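Local atomic coordinates of uncharacterized protein (Bacteroides ovatus CL02T12C04, PDB entry 6PTM), a protein that probably hydrolyses carrageenan chains from their ends, as an exo-acting carrageenase assigned to glycoside hydrolase family 42. Residues L69-A74 with I132-A137; F445-I450 with D582-Y587; G471-T476 with H499-T504; I566-A571 with E578-V583; P705-R710 with S729-S734. All blocks are in the same frame, centred on the assembly; numbering follows the deposited sequence.

Contact 1 of 5, residues L69-A74 with I132-A137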
# COMPACT_ATOMS: atom_id res chain seq x y z
N LEU A 69 -6.10 -24.47 -12.94
CA LEU A 69 -6.23 -22.99 -13.02
C LEU A 69 -4.85 -22.35 -13.26
O LEU A 69 -4.73 -21.46 -14.12
CB LEU A 69 -6.89 -22.43 -11.75
CG LEU A 69 -6.98 -20.92 -11.66
CD1 LEU A 69 -7.82 -20.34 -12.80
CD2 LEU A 69 -7.57 -20.53 -10.31
N LYS A 70 -3.83 -22.78 -12.53
CA LYS A 70 -2.50 -22.13 -12.58
C LYS A 70 -1.95 -22.23 -14.02
O LYS A 70 -1.60 -21.21 -14.57
CB LYS A 70 -1.61 -22.81 -11.54
CG LYS A 70 -0.22 -22.25 -11.41
CD LYS A 70 0.53 -22.88 -10.27
CE LYS A 70 1.96 -22.42 -10.24
NZ LYS A 70 2.65 -22.88 -9.01
N GLU A 71 -1.95 -23.43 -14.60
CA GLU A 71 -1.39 -23.70 -15.95
C GLU A 71 -2.27 -23.01 -17.01
O GLU A 71 -1.70 -22.48 -18.00
CB GLU A 71 -1.23 -25.19 -16.17
CG GLU A 71 -0.11 -25.81 -15.34
CD GLU A 71 -0.52 -26.15 -13.92
OE1 GLU A 71 -1.74 -26.19 -13.65
OE2 GLU A 71 0.39 -26.37 -13.08
N GLU A 72 -3.58 -23.00 -16.85
CA GLU A 72 -4.48 -22.26 -17.78
C GLU A 72 -4.17 -20.77 -17.76
O GLU A 72 -4.27 -20.11 -18.83
CB GLU A 72 -5.94 -22.45 -17.42
CG GLU A 72 -6.45 -23.85 -17.69
CD GLU A 72 -7.84 -24.04 -17.11
OE1 GLU A 72 -8.63 -23.10 -17.25
OE2 GLU A 72 -8.08 -25.03 -16.43
N THR A 73 -3.82 -20.23 -16.59
CA THR A 73 -3.45 -18.80 -16.45
C THR A 73 -2.16 -18.57 -17.23
O THR A 73 -2.08 -17.57 -17.98
CB THR A 73 -3.33 -18.39 -14.98
OG1 THR A 73 -4.62 -18.57 -14.38
CG2 THR A 73 -2.86 -16.96 -14.82
N ALA A 74 -1.16 -19.42 -17.03
CA ALA A 74 0.13 -19.35 -17.76
C ALA A 74 -0.09 -19.50 -19.28
O ALA A 74 0.54 -18.74 -20.06
CB ALA A 74 1.08 -20.42 -17.23
N ILE A 132 4.78 -27.09 -17.61
CA ILE A 132 4.79 -28.53 -18.00
C ILE A 132 5.45 -29.36 -16.90
O ILE A 132 4.84 -30.35 -16.47
CB ILE A 132 5.45 -28.72 -19.39
CG1 ILE A 132 4.62 -28.06 -20.49
CG2 ILE A 132 5.69 -30.20 -19.65
CD1 ILE A 132 5.36 -27.84 -21.78
N SER A 133 6.62 -28.96 -16.39
CA SER A 133 7.33 -29.69 -15.30
C SER A 133 6.45 -29.79 -14.06
O SER A 133 6.37 -30.88 -13.46
CB SER A 133 8.59 -29.02 -14.96
OG SER A 133 9.41 -29.14 -16.07
N GLU A 134 5.85 -28.68 -13.67
CA GLU A 134 5.05 -28.67 -12.44
C GLU A 134 3.85 -29.61 -12.63
O GLU A 134 3.64 -30.49 -11.76
CB GLU A 134 4.55 -27.28 -12.04
CG GLU A 134 3.75 -27.34 -10.74
CD GLU A 134 3.38 -26.01 -10.11
OE1 GLU A 134 3.77 -25.00 -10.67
OE2 GLU A 134 2.64 -26.01 -9.08
N LEU A 135 3.07 -29.43 -13.68
CA LEU A 135 1.83 -30.24 -13.86
C LEU A 135 2.17 -31.74 -13.99
O LEU A 135 1.39 -32.55 -13.43
CB LEU A 135 1.07 -29.70 -15.07
CG LEU A 135 -0.35 -30.23 -15.24
CD1 LEU A 135 -1.18 -30.09 -13.97
CD2 LEU A 135 -1.03 -29.51 -16.41
N GLU A 136 3.24 -32.11 -14.68
CA GLU A 136 3.64 -33.55 -14.80
C GLU A 136 3.94 -34.11 -13.41
O GLU A 136 3.50 -35.23 -13.15
CB GLU A 136 4.81 -33.70 -15.76
CG GLU A 136 4.44 -33.36 -17.20
CD GLU A 136 4.40 -34.54 -18.15
OE1 GLU A 136 3.97 -35.64 -17.70
OE2 GLU A 136 4.79 -34.36 -19.31
N ALA A 137 4.59 -33.34 -12.53
CA ALA A 137 4.85 -33.75 -11.13
C ALA A 137 3.53 -33.88 -10.37
O ALA A 137 3.41 -34.82 -9.55
CB ALA A 137 5.79 -32.76 -10.48
O HOH W 1 2.65 -24.77 -13.09
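Lys70 and Glu134 join two nearly antiparallel helices of the helical N-terminal part of the chain, a pair in which one charged bridge lies beside van der Waals packing of a glutamate chain on a leucine. Over these short segments the axes approach to 10.6 Å at a signed crossing angle of -161°, a separation bridged by long side chains such as Lys70 and Glu134.

The ionic part comes first. Lys70 leaves its helix with CG anti to the backbone N (chi1 -178°) and stays extended to its end, so the ammonium spans the gap. Glu134 is extended too, and the two chains cross at about a right angle. Lys70 NZ gives a hydrogen bond of 2.9 Å to Glu134 OE1, on that oxygen's syn lone pair, and a weak one of 3.1 Å to Glu134 OE2; both belong to a single salt bridge.

The methylene and carboxylate of Glu71 pack on Leu135. The Glu71 chain bends at chi2 (83°) and lies obliquely across the leucine, its CG 4.0 Å from Leu135 CD2, while Ile58 and Leu57 of helix 44-63 touch Glu71 and Leu135 respectively.

Two carboxylates come near each other, Glu71 OE2 lying 4.4 Å from Glu134 OE1. Nearby positive charge probably offsets their repulsion: Arg145 makes a salt bridge with Glu71 OE2 and a long, weak ion pair with Glu134 OE2, with Lys70 adding its charge at Glu134. A water completes the link, donating to Glu71 OE2 at 2.8 Å and to Glu134 OE1 at 2.7 Å.

Contact 2 of 5, residues F445-I450 with D582-Y587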
# COMPACT_ATOMS: atom_id res chain seq x y z
N PHE A 445 14.96 -4.54 -2.26
CA PHE A 445 13.95 -3.61 -2.83
C PHE A 445 13.55 -2.62 -1.73
O PHE A 445 13.87 -2.83 -0.54
CB PHE A 445 12.73 -4.34 -3.43
CG PHE A 445 12.03 -5.29 -2.49
CD1 PHE A 445 11.09 -4.84 -1.58
CD2 PHE A 445 12.30 -6.64 -2.53
CE1 PHE A 445 10.47 -5.72 -0.70
CE2 PHE A 445 11.68 -7.52 -1.64
CZ PHE A 445 10.79 -7.05 -0.71
N ASP A 446 12.80 -1.61 -2.11
CA ASP A 446 12.30 -0.61 -1.14
C ASP A 446 11.11 -1.27 -0.42
O ASP A 446 10.00 -1.21 -0.96
CB ASP A 446 11.96 0.71 -1.85
CG ASP A 446 11.40 1.73 -0.86
OD1 ASP A 446 11.41 1.43 0.35
OD2 ASP A 446 10.95 2.79 -1.31
N TRP A 447 11.36 -1.86 0.75
CA TRP A 447 10.40 -2.63 1.57
C TRP A 447 9.55 -1.72 2.48
O TRP A 447 8.69 -2.26 3.19
CB TRP A 447 11.13 -3.67 2.45
CG TRP A 447 12.09 -3.05 3.43
CD1 TRP A 447 13.20 -2.32 3.12
CD2 TRP A 447 11.99 -3.02 4.87
NE1 TRP A 447 13.83 -1.87 4.26
CE2 TRP A 447 13.12 -2.30 5.35
CE3 TRP A 447 11.10 -3.55 5.80
CZ2 TRP A 447 13.34 -2.06 6.70
CZ3 TRP A 447 11.34 -3.36 7.14
CH2 TRP A 447 12.43 -2.60 7.58
N VAL A 448 9.80 -0.41 2.54
CA VAL A 448 9.36 0.44 3.69
C VAL A 448 7.84 0.69 3.58
O VAL A 448 7.17 0.62 4.63
CB VAL A 448 10.16 1.76 3.80
CG1 VAL A 448 9.59 2.65 4.88
CG2 VAL A 448 11.62 1.50 4.14
N GLU A 449 7.30 0.96 2.39
CA GLU A 449 5.85 1.22 2.23
C GLU A 449 5.03 -0.06 2.51
O GLU A 449 4.06 0.02 3.33
CB GLU A 449 5.59 1.82 0.86
CG GLU A 449 6.22 3.18 0.72
CD GLU A 449 5.98 3.82 -0.63
OE1 GLU A 449 4.88 3.62 -1.21
OE2 GLU A 449 6.92 4.47 -1.09
N ILE A 450 5.34 -1.20 1.87
CA ILE A 450 4.50 -2.43 2.02
C ILE A 450 4.70 -3.11 3.39
O ILE A 450 3.86 -3.96 3.74
CB ILE A 450 4.73 -3.42 0.87
CG1 ILE A 450 6.18 -3.89 0.75
CG2 ILE A 450 4.21 -2.84 -0.44
CD1 ILE A 450 6.34 -5.03 -0.24
N ASP A 582 14.13 8.20 12.07
CA ASP A 582 14.18 7.65 13.44
C ASP A 582 13.11 6.55 13.59
O ASP A 582 13.35 5.45 14.20
CB ASP A 582 14.00 8.78 14.46
CG ASP A 582 15.15 9.78 14.43
OD1 ASP A 582 16.25 9.33 14.13
OD2 ASP A 582 14.90 10.99 14.64
N VAL A 583 11.91 6.81 13.11
CA VAL A 583 10.82 5.82 13.30
C VAL A 583 11.21 4.55 12.52
O VAL A 583 11.09 3.47 13.08
CB VAL A 583 9.46 6.37 12.85
CG1 VAL A 583 8.46 5.24 12.84
CG2 VAL A 583 8.99 7.51 13.73
N LEU A 584 11.72 4.68 11.29
CA LEU A 584 12.21 3.50 10.53
C LEU A 584 13.31 2.79 11.33
O LEU A 584 13.33 1.57 11.32
CB LEU A 584 12.70 3.93 9.13
CG LEU A 584 13.24 2.81 8.25
CD1 LEU A 584 12.19 1.71 8.07
CD2 LEU A 584 13.69 3.33 6.88
N ARG A 585 14.23 3.51 11.97
CA ARG A 585 15.40 2.86 12.62
C ARG A 585 14.89 1.89 13.69
O ARG A 585 15.37 0.73 13.73
CB ARG A 585 16.40 3.90 13.13
CG ARG A 585 17.76 3.31 13.52
CD ARG A 585 18.78 4.34 14.05
NE ARG A 585 18.81 5.46 13.12
CZ ARG A 585 18.24 6.65 13.32
NH1 ARG A 585 17.63 6.95 14.46
NH2 ARG A 585 18.27 7.54 12.35
N ILE A 586 13.89 2.29 14.49
CA ILE A 586 13.37 1.46 15.60
C ILE A 586 12.48 0.35 15.01
O ILE A 586 12.60 -0.82 15.46
CB ILE A 586 12.68 2.28 16.73
CG1 ILE A 586 12.14 1.36 17.83
CG2 ILE A 586 11.56 3.17 16.22
CD1 ILE A 586 13.15 0.37 18.43
N TYR A 587 11.67 0.64 13.99
CA TYR A 587 10.86 -0.39 13.27
C TYR A 587 11.78 -1.50 12.75
O TYR A 587 11.50 -2.67 13.00
CB TYR A 587 10.14 0.22 12.07
CG TYR A 587 9.29 -0.74 11.30
CD1 TYR A 587 8.07 -1.20 11.79
CD2 TYR A 587 9.73 -1.27 10.09
CE1 TYR A 587 7.29 -2.11 11.09
CE2 TYR A 587 8.95 -2.18 9.37
CZ TYR A 587 7.72 -2.58 9.86
OH TYR A 587 6.98 -3.45 9.16
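The six-membered ring of Trp447 and the ring of Tyr587 lie near parallel, at 26°, but slid so far apart that they barely overlap, their centroids separated by 5.8 Å. Trp447 CZ3 comes in at the edge of the tyrosine, near its plane, and stands 3.5 Å from Tyr587 CE2. Phe445 O lies in the plane of the indole at an edge. With Trp447 CG between the backbone N and the carbonyl carbon (chi1 62°), the indole lies beside Val448, whose CG2 is over one face, 4.0 Å above the ring plane and offset toward the rim.

Leu584 meets both: its CD1 is 4.2 Å from Trp447 CZ2, and its CD2 reaches Val448 CG2 tip to tip at 3.9 Å. An alanine replacing Trp447 would probably open a gap beside Leu584 and leave the edge of Tyr587 without its aromatic neighbour.

Asp446 OD1 accepts from Val448 N, met from above the carboxylate plane, a capping bond at the entry to helix 448-460. That helix also supplies Asp455, bonded to Tyr587 OH. The contact thus docks the start of helix 448-460 against helix 579-590, with helix 398-401 touching Val448 and the loop at Ile726 touching Trp447.

Contact 3 of 5, residues G471-T476 with H499-T504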
# COMPACT_ATOMS: atom_id res chain seq x y z
N GLY A 471 -0.96 -0.31 -8.11
CA GLY A 471 0.16 -1.05 -7.51
C GLY A 471 1.47 -0.71 -8.21
O GLY A 471 1.54 -0.88 -9.47
N HIS A 472 2.45 -0.23 -7.45
CA HIS A 472 3.77 0.19 -7.99
C HIS A 472 4.84 -0.74 -7.40
O HIS A 472 5.97 -0.27 -7.10
CB HIS A 472 3.98 1.70 -7.78
CG HIS A 472 3.31 2.53 -8.83
ND1 HIS A 472 3.73 2.52 -10.17
CD2 HIS A 472 2.26 3.38 -8.76
CE1 HIS A 472 2.93 3.30 -10.87
NE2 HIS A 472 2.00 3.84 -10.02
N MET A 473 4.52 -2.03 -7.26
CA MET A 473 5.49 -3.07 -6.80
C MET A 473 6.19 -3.74 -7.98
O MET A 473 7.08 -4.57 -7.70
CB MET A 473 4.79 -4.13 -5.94
CG MET A 473 4.30 -3.56 -4.61
SD MET A 473 2.57 -3.98 -4.23
CE MET A 473 2.81 -5.73 -3.94
N LEU A 474 5.87 -3.40 -9.24
CA LEU A 474 6.57 -3.97 -10.43
C LEU A 474 7.37 -2.88 -11.17
O LEU A 474 8.52 -3.17 -11.49
CB LEU A 474 5.57 -4.67 -11.37
CG LEU A 474 4.74 -5.78 -10.70
CD1 LEU A 474 3.75 -6.36 -11.69
CD2 LEU A 474 5.65 -6.86 -10.11
N SER A 475 6.79 -1.71 -11.45
CA SER A 475 7.50 -0.57 -12.11
C SER A 475 7.05 0.79 -11.53
O SER A 475 5.92 0.91 -10.97
CB SER A 475 7.34 -0.62 -13.64
OG SER A 475 5.99 -0.42 -14.02
N THR A 476 7.94 1.77 -11.68
CA THR A 476 7.72 3.22 -11.40
C THR A 476 8.37 4.07 -12.51
O THR A 476 9.04 3.49 -13.42
CB THR A 476 8.32 3.59 -10.02
OG1 THR A 476 9.75 3.58 -10.09
CG2 THR A 476 7.84 2.68 -8.90
N HIS A 499 1.19 -8.27 5.18
CA HIS A 499 1.07 -7.00 5.92
C HIS A 499 -0.31 -6.34 5.72
O HIS A 499 -0.47 -5.19 6.16
CB HIS A 499 2.25 -6.12 5.56
CG HIS A 499 3.56 -6.57 6.14
ND1 HIS A 499 4.13 -5.94 7.25
CD2 HIS A 499 4.40 -7.58 5.80
CE1 HIS A 499 5.28 -6.52 7.54
NE2 HIS A 499 5.48 -7.55 6.65
N GLY A 500 -1.25 -7.00 5.02
CA GLY A 500 -2.65 -6.54 5.00
C GLY A 500 -3.26 -6.38 3.61
O GLY A 500 -4.47 -6.22 3.53
N LEU A 501 -2.46 -6.38 2.56
CA LEU A 501 -3.01 -6.15 1.20
C LEU A 501 -4.06 -7.21 0.84
O LEU A 501 -3.76 -8.43 0.92
CB LEU A 501 -1.86 -6.17 0.20
CG LEU A 501 -2.26 -5.92 -1.25
CD1 LEU A 501 -2.93 -4.56 -1.41
CD2 LEU A 501 -1.00 -6.02 -2.10
N THR A 502 -5.20 -6.75 0.35
CA THR A 502 -6.35 -7.63 0.00
C THR A 502 -6.56 -7.65 -1.51
O THR A 502 -6.91 -8.70 -2.03
CB THR A 502 -7.66 -7.22 0.69
OG1 THR A 502 -7.43 -6.66 1.98
CG2 THR A 502 -8.57 -8.42 0.82
N ALA A 503 -6.41 -6.53 -2.18
CA ALA A 503 -6.70 -6.41 -3.62
C ALA A 503 -5.75 -5.39 -4.21
O ALA A 503 -5.43 -4.42 -3.52
CB ALA A 503 -8.12 -5.99 -3.83
N THR A 504 -5.38 -5.59 -5.47
CA THR A 504 -4.44 -4.72 -6.21
C THR A 504 -4.93 -4.55 -7.64
O THR A 504 -5.18 -5.56 -8.31
CB THR A 504 -3.02 -5.28 -6.25
OG1 THR A 504 -2.65 -5.60 -4.91
CG2 THR A 504 -2.06 -4.27 -6.86
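Gly471 CA lies 4.0 Å from Thr504 CG2, and Met473 CE lies 4.2 Å from Leu501 CD2; these two van der Waals touches are the direct contacts between the segments, and all four residues are buried. With Thr504 OG1 beside the backbone N (chi1 -51°), CG2 stands anti to that N and faces Gly471. A beta carbon on Gly471 would fall 2.7 Å from Thr504 CG2, a clash, so the absence of a side chain permits this close approach.

Behind these atoms come the groups that position them. Backbone hydrogen bonds tie Gly471 to Gln505 and Trp507. The turn that follows is fastened by His472 ND1, which donates to Ser475 O at 2.8 Å, nearly straight (172°) and in the carbonyl plane, while His472 NE2 bonds to Glu470. Met473 and Leu501 both rest on Ala496 of helix 486-498, whose end is closed by a Schellman motif at Gly500.

Strand 466-471, helix 486-498 and strand 503-506 form a beta-alpha-beta crossover between parallel neighbours. Such units build the beta/alpha barrel known for the catalytic domain of family 42 enzymes, in which the loops following the strands, like the one starting at His472, ordinarily border the active site.

Contact 4 of 5, residues I566-A571 with E578-V583. With EDO (1,2-ethanediol), chain C.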
# COMPACT_ATOMS: atom_id res chain seq x y z
N ILE A 566 5.17 1.06 18.25
CA ILE A 566 6.07 2.23 18.21
C ILE A 566 5.18 3.46 18.30
O ILE A 566 4.33 3.59 17.41
CB ILE A 566 6.90 2.20 16.93
CG1 ILE A 566 7.83 0.99 16.93
CG2 ILE A 566 7.67 3.49 16.71
CD1 ILE A 566 8.45 0.78 15.60
N PHE A 567 5.43 4.35 19.26
CA PHE A 567 4.65 5.60 19.39
C PHE A 567 4.94 6.56 18.24
O PHE A 567 6.10 6.81 17.90
CB PHE A 567 4.89 6.31 20.72
CG PHE A 567 3.79 7.30 21.01
CD1 PHE A 567 3.96 8.64 20.75
CD2 PHE A 567 2.55 6.84 21.42
CE1 PHE A 567 2.92 9.53 20.98
CE2 PHE A 567 1.49 7.72 21.59
CZ PHE A 567 1.69 9.06 21.40
N TYR A 568 3.87 7.06 17.61
CA TYR A 568 3.93 8.03 16.49
C TYR A 568 3.11 9.25 16.88
O TYR A 568 1.97 9.14 17.39
CB TYR A 568 3.44 7.44 15.15
CG TYR A 568 3.39 8.47 14.06
CD1 TYR A 568 4.53 8.83 13.38
CD2 TYR A 568 2.22 9.16 13.74
CE1 TYR A 568 4.53 9.84 12.44
CE2 TYR A 568 2.20 10.15 12.76
CZ TYR A 568 3.36 10.52 12.13
OH TYR A 568 3.40 11.48 11.15
N THR A 569 3.65 10.44 16.67
CA THR A 569 2.86 11.70 16.82
C THR A 569 3.26 12.71 15.75
O THR A 569 4.46 12.89 15.52
CB THR A 569 3.00 12.32 18.21
OG1 THR A 569 2.20 13.52 18.18
CG2 THR A 569 4.44 12.57 18.61
N LYS A 570 2.26 13.34 15.17
CA LYS A 570 2.40 14.47 14.22
C LYS A 570 3.15 15.63 14.88
O LYS A 570 3.73 16.40 14.14
CB LYS A 570 1.02 14.93 13.76
CG LYS A 570 0.31 13.95 12.83
CD LYS A 570 -1.13 14.34 12.46
CE LYS A 570 -2.08 14.08 13.60
NZ LYS A 570 -3.46 14.56 13.34
N ALA A 571 3.09 15.78 16.21
CA ALA A 571 3.89 16.80 16.94
C ALA A 571 5.38 16.70 16.56
O ALA A 571 6.00 17.73 16.33
CB ALA A 571 3.70 16.63 18.44
N GLU A 578 13.62 15.04 9.95
CA GLU A 578 13.95 13.61 9.67
C GLU A 578 13.37 12.68 10.74
O GLU A 578 14.06 11.73 11.14
CB GLU A 578 15.48 13.47 9.58
CG GLU A 578 16.09 14.30 8.46
CD GLU A 578 17.59 14.06 8.32
OE1 GLU A 578 18.26 14.04 9.33
OE2 GLU A 578 18.05 13.89 7.19
N HIS A 579 12.11 12.89 11.13
CA HIS A 579 11.48 12.07 12.18
C HIS A 579 11.34 10.61 11.69
O HIS A 579 11.52 9.69 12.50
CB HIS A 579 10.13 12.64 12.60
CG HIS A 579 9.60 11.87 13.76
ND1 HIS A 579 10.33 11.73 14.91
CD2 HIS A 579 8.47 11.16 13.93
CE1 HIS A 579 9.68 10.97 15.77
NE2 HIS A 579 8.51 10.63 15.21
N MET A 580 11.00 10.41 10.42
CA MET A 580 10.70 9.07 9.90
C MET A 580 12.00 8.28 9.68
O MET A 580 11.93 7.05 9.77
CB MET A 580 9.86 9.15 8.63
CG MET A 580 8.44 9.69 8.91
SD MET A 580 7.61 8.93 10.33
CE MET A 580 7.36 7.28 9.67
N ASN A 581 13.15 8.94 9.55
CA ASN A 581 14.44 8.19 9.64
C ASN A 581 14.47 7.48 10.99
O ASN A 581 14.88 6.31 11.04
CB ASN A 581 15.68 9.06 9.53
CG ASN A 581 15.85 9.71 8.18
OD1 ASN A 581 14.95 9.74 7.37
ND2 ASN A 581 17.02 10.24 7.92
N ASP A 582 14.13 8.20 12.07
CA ASP A 582 14.18 7.65 13.44
C ASP A 582 13.11 6.55 13.59
O ASP A 582 13.35 5.45 14.20
CB ASP A 582 14.00 8.78 14.46
CG ASP A 582 15.15 9.78 14.43
OD1 ASP A 582 16.25 9.33 14.13
OD2 ASP A 582 14.90 10.99 14.64
N VAL A 583 11.91 6.81 13.11
CA VAL A 583 10.82 5.82 13.30
C VAL A 583 11.21 4.55 12.52
O VAL A 583 11.09 3.47 13.08
CB VAL A 583 9.46 6.37 12.85
CG1 VAL A 583 8.46 5.24 12.84
CG2 VAL A 583 8.99 7.51 13.73
C1 EDO C . -2.95 18.01 12.56
O1 EDO C . -4.05 17.24 12.95
C2 EDO C . -1.90 17.97 13.63
O2 EDO C . -2.23 18.71 14.79
O HOH W 2 7.12 9.19 17.10
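Ile566 and Val583 open the contact, Ile566 CG2 resting 4.3 Å from Val583 CG1 where strand 564-567 faces helix 579-590. The next residue contributes through its backbone: a water donates to Phe567 O at 2.7 Å and lies 2.8 Å from His579 NE2, in the plane of the imidazole, so strand and helix are bridged without a direct polar bond. The other ring nitrogen, ND1, bonds to Lys576.

Tyr568 carries most of the remaining packing. Its CG is anti to the backbone N (chi1 174°), which brings the outer part of the ring toward the helix. There Tyr568 CE1 meets the edge of the imidazole, 4.4 Å from His579 CD2. Met580, bent at chi2 and chi3, crosses the tyrosine at about a right angle in a Met-aromatic contact: Met580 SD is 3.8 Å from Tyr568 CE1 and approaches obliquely, 73° off the ring normal.

Thr569 is the N-cap of helix 570-575, its OG1 accepting from Ala571 N at 3.1 Å. Lys570 follows, its chain bent at chi3, and its NZ donates a hydrogen bond of 2.8 Å to O1 of a 1,2-ethanediol, probably from the crystallisation liquor. Since NZ also makes a salt bridge with Asp410, a leucine at Lys570 would probably leave that carboxylate without this countercharge and the diol without this donor.

Strand 564-567, helix 579-590 and the adjoining parallel strand 597-600 make a beta-alpha-beta crossover in a five-stranded sheet of flavodoxin-like order; Phe599 backs Ile566 and Val583, and Val616 of strand 614-617, on the other side of strand 564-567, touches Ile566 too.

Contact 5 of 5, residues P705-R710 with S729-S734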
# COMPACT_ATOMS: atom_id res chain seq x y z
N PRO A 705 19.99 -8.69 9.50
CA PRO A 705 18.96 -9.61 9.02
C PRO A 705 18.17 -9.01 7.83
O PRO A 705 18.06 -7.80 7.74
CB PRO A 705 18.07 -9.82 10.24
CG PRO A 705 18.25 -8.58 11.07
CD PRO A 705 19.69 -8.13 10.83
N GLY A 706 17.67 -9.89 6.95
CA GLY A 706 16.72 -9.54 5.88
C GLY A 706 15.49 -10.44 5.85
O GLY A 706 14.60 -10.17 5.05
N CYS A 707 15.47 -11.54 6.61
CA CYS A 707 14.35 -12.50 6.59
C CYS A 707 13.32 -12.07 7.61
O CYS A 707 13.56 -12.22 8.84
CB CYS A 707 14.83 -13.92 6.85
SG CYS A 707 15.82 -14.56 5.49
N GLU A 708 12.20 -11.52 7.13
CA GLU A 708 11.05 -11.24 8.00
C GLU A 708 10.27 -12.54 8.16
O GLU A 708 9.85 -13.09 7.14
CB GLU A 708 10.15 -10.18 7.39
CG GLU A 708 9.14 -9.66 8.39
CD GLU A 708 8.00 -8.87 7.77
OE1 GLU A 708 7.10 -9.51 7.15
OE2 GLU A 708 8.07 -7.64 7.84
N TRP A 709 10.07 -12.98 9.39
CA TRP A 709 9.42 -14.28 9.68
C TRP A 709 8.27 -14.12 10.66
O TRP A 709 8.24 -13.10 11.42
CB TRP A 709 10.45 -15.31 10.13
CG TRP A 709 11.21 -14.94 11.35
CD1 TRP A 709 12.29 -14.13 11.41
CD2 TRP A 709 11.03 -15.50 12.65
NE1 TRP A 709 12.75 -14.07 12.70
CE2 TRP A 709 12.02 -14.92 13.48
CE3 TRP A 709 10.13 -16.39 13.21
CZ2 TRP A 709 12.15 -15.25 14.83
CZ3 TRP A 709 10.21 -16.68 14.56
CH2 TRP A 709 11.21 -16.11 15.35
N ARG A 710 7.30 -15.04 10.57
CA ARG A 710 6.09 -15.07 11.41
C ARG A 710 5.75 -16.52 11.69
O ARG A 710 6.10 -17.38 10.88
CB ARG A 710 4.91 -14.40 10.71
CG ARG A 710 5.11 -12.93 10.34
CD ARG A 710 5.27 -11.99 11.54
NE ARG A 710 5.45 -10.60 11.10
CZ ARG A 710 4.49 -9.81 10.60
NH1 ARG A 710 3.24 -10.25 10.47
NH2 ARG A 710 4.80 -8.59 10.19
N SER A 729 21.04 -10.43 -0.33
CA SER A 729 21.89 -11.62 -0.63
C SER A 729 21.29 -12.83 0.06
O SER A 729 20.38 -12.65 0.85
CB SER A 729 23.37 -11.39 -0.25
OG SER A 729 23.52 -11.24 1.15
N ASP A 730 21.77 -14.03 -0.28
CA ASP A 730 21.33 -15.31 0.31
C ASP A 730 21.44 -15.24 1.84
O ASP A 730 22.44 -14.73 2.41
CB ASP A 730 22.14 -16.49 -0.25
CG ASP A 730 21.93 -16.75 -1.73
OD1 ASP A 730 21.11 -16.05 -2.37
OD2 ASP A 730 22.59 -17.63 -2.23
N ALA A 731 20.42 -15.78 2.49
CA ALA A 731 20.36 -15.93 3.94
C ALA A 731 20.16 -17.41 4.23
O ALA A 731 19.42 -18.07 3.50
CB ALA A 731 19.23 -15.06 4.47
N THR A 732 20.82 -17.91 5.27
CA THR A 732 20.55 -19.24 5.86
C THR A 732 19.72 -19.06 7.12
O THR A 732 20.17 -18.34 8.03
CB THR A 732 21.86 -19.97 6.18
OG1 THR A 732 22.48 -20.20 4.93
CG2 THR A 732 21.61 -21.24 6.96
N VAL A 733 18.51 -19.61 7.16
CA VAL A 733 17.67 -19.58 8.39
C VAL A 733 17.90 -20.89 9.12
O VAL A 733 17.97 -21.93 8.48
CB VAL A 733 16.17 -19.31 8.16
CG1 VAL A 733 15.93 -17.89 7.68
CG2 VAL A 733 15.53 -20.30 7.22
N SER A 734 17.97 -20.82 10.43
CA SER A 734 18.06 -22.00 11.30
C SER A 734 16.90 -21.97 12.30
O SER A 734 16.74 -20.95 13.01
CB SER A 734 19.43 -22.03 11.94
OG SER A 734 19.42 -23.12 12.81
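Cys707 meets strand 731-737 through two of its residues, Ala731 and Val733, and the sulfur does all the touching from its own side. At Ala731, where the strand begins, the methyl faces across, and its CB lies 3.6 Å from Cys707 SG. The thiol reaches it with SG anti to the carbonyl carbon (chi1 -69°), beside the backbone N.

Thr732 points away, toward the other face of its sheet, and its backbone pairs with Thr699. This is the pattern of a beta sandwich: strand 731-737 is the middle of a three-stranded antiparallel sheet, strand 707-715 borders a four-stranded one, and no hydrogen bond crosses between these two segments. Such an all-beta domain is consistent with the C-terminal domain of family 42 enzymes. Val733 faces inward again, its CG1 lying 4.0 Å from Cys707 SG; Ile723 of strand 718-725 touches both Val733 and Cys707, and Ile758 and Leu760 of strand 757-760 flank the valine.

The backbone under the thiol is fixed as well, since Gly706 N and Cys707 N bond to the two carboxylate oxygens of Glu698, while Glu708, next in the strand, bonds to His499 and Asn591. Glu708 OE1 also lies 3.9 Å from Arg710 NH2, a long pairing of charges only, because the oxygen stands well out of the guanidinium plane.

Overall arrangement
Contact 1 lies toward the outside, about 30 Å between its centre and that of the chain, and is the only one of the five with a salt bridge across its segments. Contact 2 is partly buried and aromatic-aliphatic; contacts 3, 4 and 5 are buried and largely apolar or sulfur-containing, contact 4 adding a water bridge. Contacts 2 and 4 share helix 579-590, which meets strand 564-567 and helix 448-460, and they touch where Tyr587 CA lies 3.6 Å from Ile566 CD1. Contact 3, nested within the loop that contact 2 closes, belongs to the buried strand-helix packing of the probable barrel. Contacts 3 and 5 touch through His499 and Arg710, joining barrel and sandwich.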